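Local coordinates for protein agmatine N-acetyltransferase (Drosophila melanogaster, PDB 7CIW) that probably transfers acyl groups from acyl-CoA to the amino group of amines such as agmatine, as a GNAT-fold N-acetyltransferase of the AANAT subfamily, at residues A89-A92 and R93-G97; G98-G101 and S102-L106. The protein carries 1 engineered substitution. All blocks are in the same frame, centred on the assembly; numbering follows the deposited sequence.

Contact 1 of 2, residues A89-A92 and R93-G97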
loop_
_atom_site.group_PDB
_atom_site.type_symbol
_atom_site.label_atom_id
_atom_site.label_comp_id
_atom_site.label_asym_id
_atom_site.label_seq_id
_atom_site.Cartn_x
_atom_site.Cartn_y
_atom_site.Cartn_z
ATOM N N ALA A 89 -15.954 3.242 -2.550
ATOM C CA ALA A 89 -16.714 3.703 -3.705
ATOM C C ALA A 89 -17.126 5.154 -3.519
ATOM O O ALA A 89 -17.005 5.967 -4.443
ATOM C CB ALA A 89 -17.931 2.809 -3.930
ATOM N N GLU A 90 -17.574 5.502 -2.311
ATOM C CA GLU A 90 -17.955 6.880 -2.017
ATOM C C GLU A 90 -16.750 7.815 -2.062
ATOM O O GLU A 90 -16.863 8.957 -2.522
ATOM C CB GLU A 90 -18.639 6.940 -0.650
ATOM C CG GLU A 90 -20.097 6.535 -0.687
ATOM C CD GLU A 90 -20.549 5.813 0.565
ATOM O OE1 GLU A 90 -21.605 5.148 0.515
ATOM O OE2 GLU A 90 -19.851 5.912 1.601
ATOM N N GLU A 91 -15.586 7.349 -1.605
ATOM C CA GLU A 91 -14.388 8.185 -1.649
ATOM C C GLU A 91 -13.919 8.406 -3.084
ATOM O O GLU A 91 -13.473 9.505 -3.437
ATOM C CB GLU A 91 -13.277 7.552 -0.809
ATOM C CG GLU A 91 -13.482 7.664 0.700
ATOM C CD GLU A 91 -13.335 9.093 1.215
ATOM O OE1 GLU A 91 -12.237 9.675 1.077
ATOM O OE2 GLU A 91 -14.325 9.628 1.761
ATOM N N ALA A 92 -14.006 7.369 -3.924
ATOM C CA ALA A 92 -13.671 7.521 -5.337
ATOM C C ALA A 92 -14.559 8.565 -6.008
ATOM O O ALA A 92 -14.082 9.369 -6.822
ATOM C CB ALA A 92 -13.794 6.172 -6.051
ATOM N N ARG A 93 -15.853 8.571 -5.676
ATOM C CA ARG A 93 -16.749 9.598 -6.203
ATOM C C ARG A 93 -16.369 10.984 -5.691
ATOM O O ARG A 93 -16.346 11.950 -6.464
ATOM C CB ARG A 93 -18.202 9.278 -5.841
ATOM C CG ARG A 93 -19.070 10.524 -5.717
ATOM C CD ARG A 93 -20.556 10.254 -5.954
ATOM N NE ARG A 93 -21.154 9.326 -4.994
ATOM C CZ ARG A 93 -21.281 9.556 -3.688
ATOM N NH1 ARG A 93 -20.840 10.690 -3.157
ATOM N NH2 ARG A 93 -21.851 8.646 -2.906
ATOM N N LYS A 94 -16.061 11.099 -4.398
ATOM C CA LYS A 94 -15.742 12.408 -3.832
ATOM C C LYS A 94 -14.603 13.084 -4.584
ATOM O O LYS A 94 -14.623 14.303 -4.793
ATOM C CB LYS A 94 -15.388 12.280 -2.352
ATOM C CG LYS A 94 -15.077 13.626 -1.703
ATOM C CD LYS A 94 -14.373 13.483 -0.371
ATOM C CE LYS A 94 -15.069 12.485 0.528
ATOM N NZ LYS A 94 -14.522 12.546 1.919
ATOM N N TYR A 95 -13.609 12.313 -5.016
ATOM C CA TYR A 95 -12.402 12.877 -5.599
ATOM C C TYR A 95 -12.326 12.683 -7.101
ATOM O O TYR A 95 -11.304 13.026 -7.698
ATOM C CB TYR A 95 -11.168 12.275 -4.922
ATOM C CG TYR A 95 -11.022 12.722 -3.492
ATOM C CD1 TYR A 95 -10.615 14.014 -3.193
ATOM C CD2 TYR A 95 -11.313 11.863 -2.441
ATOM C CE1 TYR A 95 -10.490 14.434 -1.884
ATOM C CE2 TYR A 95 -11.189 12.278 -1.127
ATOM C CZ TYR A 95 -10.777 13.566 -0.858
ATOM O OH TYR A 95 -10.656 13.987 0.446
ATOM N N ALA A 96 -13.388 12.163 -7.725
ATOM C CA ALA A 96 -13.387 11.930 -9.162
ATOM C C ALA A 96 -13.044 13.211 -9.912
ATOM O O ALA A 96 -13.521 14.297 -9.575
ATOM C CB ALA A 96 -14.751 11.403 -9.609
ATOM N N GLY A 97 -12.187 13.080 -10.913
ATOM C CA GLY A 97 -11.765 14.205 -11.726
ATOM C C GLY A 97 -10.308 14.579 -11.591
ATOM O O GLY A 97 -9.800 15.337 -12.427
#

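Contact 2 of 2, residues G98-G101 and S102-L106. With G0R (N-(4-carbamimidamidobutyl)ethanamide), chain C.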
loop_
_atom_site.group_PDB
_atom_site.type_symbol
_atom_site.label_atom_id
_atom_site.label_comp_id
_atom_site.label_asym_id
_atom_site.label_seq_id
_atom_site.Cartn_x
_atom_site.Cartn_y
_atom_site.Cartn_z
ATOM N N GLY A 98 -9.615 14.079 -10.568
ATOM C CA GLY A 98 -8.218 14.375 -10.363
ATOM C C GLY A 98 -7.381 13.109 -10.342
ATOM O O GLY A 98 -7.879 11.995 -10.538
ATOM N N LYS A 99 -6.080 13.314 -10.113
ATOM C CA LYS A 99 -5.143 12.197 -10.022
ATOM C C LYS A 99 -5.560 11.215 -8.934
ATOM O O LYS A 99 -5.574 9.996 -9.149
ATOM C CB LYS A 99 -3.735 12.737 -9.758
ATOM C CG LYS A 99 -2.650 11.673 -9.695
ATOM C CD LYS A 99 -1.330 12.278 -9.240
ATOM C CE LYS A 99 -0.220 11.239 -9.131
ATOM N NZ LYS A 99 0.160 10.700 -10.484
ATOM N N TRP A 100 -5.888 11.729 -7.747
ATOM C CA TRP A 100 -6.333 10.867 -6.659
ATOM C C TRP A 100 -7.635 10.164 -7.018
ATOM O O TRP A 100 -7.815 8.982 -6.707
ATOM C CB TRP A 100 -6.481 11.703 -5.385
ATOM C CG TRP A 100 -6.866 10.993 -4.115
ATOM C CD1 TRP A 100 -7.786 11.417 -3.206
ATOM C CD2 TRP A 100 -6.318 9.776 -3.586
ATOM N NE1 TRP A 100 -7.856 10.546 -2.147
ATOM C CE2 TRP A 100 -6.965 9.527 -2.355
ATOM C CE3 TRP A 100 -5.347 8.875 -4.027
ATOM C CZ2 TRP A 100 -6.686 8.409 -1.576
ATOM C CZ3 TRP A 100 -5.072 7.777 -3.255
ATOM C CH2 TRP A 100 -5.732 7.549 -2.037
ATOM N N GLY A 101 -8.546 10.869 -7.698
ATOM C CA GLY A 101 -9.792 10.245 -8.113
ATOM C C GLY A 101 -9.582 9.068 -9.049
ATOM O O GLY A 101 -10.267 8.050 -8.937
ATOM N N SER A 102 -8.637 9.195 -9.991
ATOM C CA SER A 102 -8.319 8.087 -10.890
ATOM C C SER A 102 -7.709 6.914 -10.127
ATOM O O SER A 102 -8.068 5.750 -10.360
ATOM C CB SER A 102 -7.361 8.559 -11.985
ATOM O OG SER A 102 -7.987 9.487 -12.849
ATOM N N ILE A 103 -6.792 7.209 -9.207
ATOM C CA ILE A 103 -6.175 6.155 -8.409
ATOM C C ILE A 103 -7.225 5.483 -7.526
ATOM O O ILE A 103 -7.306 4.250 -7.447
ATOM C CB ILE A 103 -5.008 6.741 -7.589
ATOM C CG1 ILE A 103 -3.906 7.249 -8.534
ATOM C CG2 ILE A 103 -4.483 5.734 -6.560
ATOM C CD1 ILE A 103 -2.710 7.892 -7.841
ATOM N N LEU A 104 -8.071 6.283 -6.874
ATOM C CA LEU A 104 -9.115 5.718 -6.026
ATOM C C LEU A 104 -10.119 4.896 -6.823
ATOM O O LEU A 104 -10.632 3.892 -6.319
ATOM C CB LEU A 104 -9.849 6.821 -5.275
ATOM C CG LEU A 104 -9.241 7.209 -3.930
ATOM C CD1 LEU A 104 -9.981 8.413 -3.381
ATOM C CD2 LEU A 104 -9.281 6.045 -2.948
ATOM N N HIS A 105 -10.420 5.290 -8.062
ATOM C CA HIS A 105 -11.387 4.490 -8.812
ATOM C C HIS A 105 -10.836 3.100 -9.120
ATOM O O HIS A 105 -11.575 2.108 -9.052
ATOM C CB HIS A 105 -11.817 5.221 -10.081
ATOM C CG HIS A 105 -13.017 6.094 -9.882
ATOM N ND1 HIS A 105 -12.924 7.434 -9.570
ATOM C CD2 HIS A 105 -14.342 5.812 -9.922
ATOM C CE1 HIS A 105 -14.138 7.943 -9.449
ATOM N NE2 HIS A 105 -15.016 6.979 -9.655
ATOM N N LEU A 106 -9.531 2.989 -9.396
ATOM C CA LEU A 106 -8.947 1.659 -9.554
ATOM C C LEU A 106 -8.937 0.907 -8.225
ATOM O O LEU A 106 -9.367 -0.251 -8.150
ATOM C CB LEU A 106 -7.531 1.748 -10.129
ATOM C CG LEU A 106 -6.929 0.353 -10.339
ATOM C CD1 LEU A 106 -6.339 0.208 -11.723
ATOM C CD2 LEU A 106 -5.912 -0.049 -9.254
HETATM C C10 G0R C . -1.537 5.869 -3.600
HETATM N N12 G0R C . -1.019 6.574 -4.766
HETATM C C1 G0R C . 1.531 -1.642 -1.086
HETATM C C2 G0R C . 1.340 -0.562 -2.147
HETATM C C5 G0R C . -0.072 0.422 -4.000
HETATM C C6 G0R C . -1.115 1.445 -3.543
HETATM C C7 G0R C . -1.533 2.405 -4.662
HETATM C C8 G0R C . -0.938 3.817 -4.589
HETATM N N4 G0R C . 0.154 -0.587 -2.978
HETATM N N9 G0R C . -1.503 4.615 -3.523
HETATM N N11 G0R C . -2.098 6.611 -2.499
HETATM O O3 G0R C . 2.150 0.295 -2.278
#

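Contact 1 of 2, residues A89-A92 and R93-G97
E91 and K94 make the one salt bridge of this helical turn: NZ of K94 sits 2.9 Å from OE2 of E91, on the syn side of the carboxylate and only 19° out of its plane. The two chains run side by side in the same direction. K94 starts with CG opposite its own backbone N (chi1 -179°) and bends at chi3, which swings CE and NZ round to the syn edge of the carboxylate. The other oxygen, OE1 of E91, lies in the plane of the Y95 ring at its edge, 3.6 Å from CE2, with carboxylate and ring planes 66° apart. Packing adds to this: CG of K94 rides over one face of the tyrosine ring, out near the rim, while CD2 of Y95 stands 3.3 Å from the carbonyl O of E91.

E90 and R93 also travel side by side, but more loosely. CG of E90 approaches NH2 of R93 at 3.5 Å, and CA of E90 lies over one face of the guanidinium. The charged ends stay apart, OE1 of E90 being 4.9 Å from NH2 of R93, so their attraction is probably modest on this exposed side.

Backbone bonds hold the turn itself: R93 N to A89 O at 3.1 Å, K94 N to E90 O at 3.0 Å, and Y95 N to E91 O at 3.2 Å. On the inner side, A89, A92 and Y95 rest against helix 99-114. These i to i+4 bonds and the i to i+3 salt bridge are those of an alpha-helix, here the C-terminal part of helix 84-95 on the surface of the GNAT domain.

Contact 2 of 2, residues G98-G101 and S102-L106
One part of the wall of the agmatine-product pocket comes from the first turns of helix 99-114, where W100 and I103 face the bound N-(4-carbamimidamidobutyl)ethanamide. CZ3 of W100 lies 3.3 Å from the ligand's N11, a guanidinium nitrogen, and CD1 of I103 lies 3.7 Å from its N12. CG2 of I103 meets CZ3 of W100 at 3.9 Å, the two side chains crossing at about a right angle. L104 supports the indole from one face: its CD1 makes a CH-pi contact, 3.5 Å from the centroid of the five-membered ring and 23° off the normal. With W100 reduced to an alanine, the ligand's guanidinium would probably lose this wall and L104 CD1 the ring it packs on.

G101 O takes two bonds from one residue, H105 N at 2.9 Å and H105 ND1 at 2.8 Å, arriving from opposite faces of the carbonyl plane. The ND1 bond comes from above that plane but nearly within the imidazole's own plane, which fixes the ring's rotation. The buried K99 has its NZ bonded to T37 O, T40 OG1 and P42 O. For the ligand, therefore, the helix offers aromatic and aliphatic surface, while D49 and Y30 hydrogen-bond to it.

Overall arrangement
Contacts 1 and 2 follow in series along the chain, with centres about 8 Å apart: the first lies in the last part of helix 84-95, the second opens helix 99-114, and the chain turns through A96-G98, where they join, so that the two helices pack together. Y95 and W100 meet across the join, ring planes at about 60°, with CG of Y95 3.5 Å from CD1 of W100. H105 fits beside A92 and A96, its CE1 3.5 Å from CB of A96. Only contact 2 touches the ligand. Contact 1 forms a second layer behind it, the Y95 side chain being about 11 Å from the bound product, while coenzyme A lies about 11 Å from the I103 side chain.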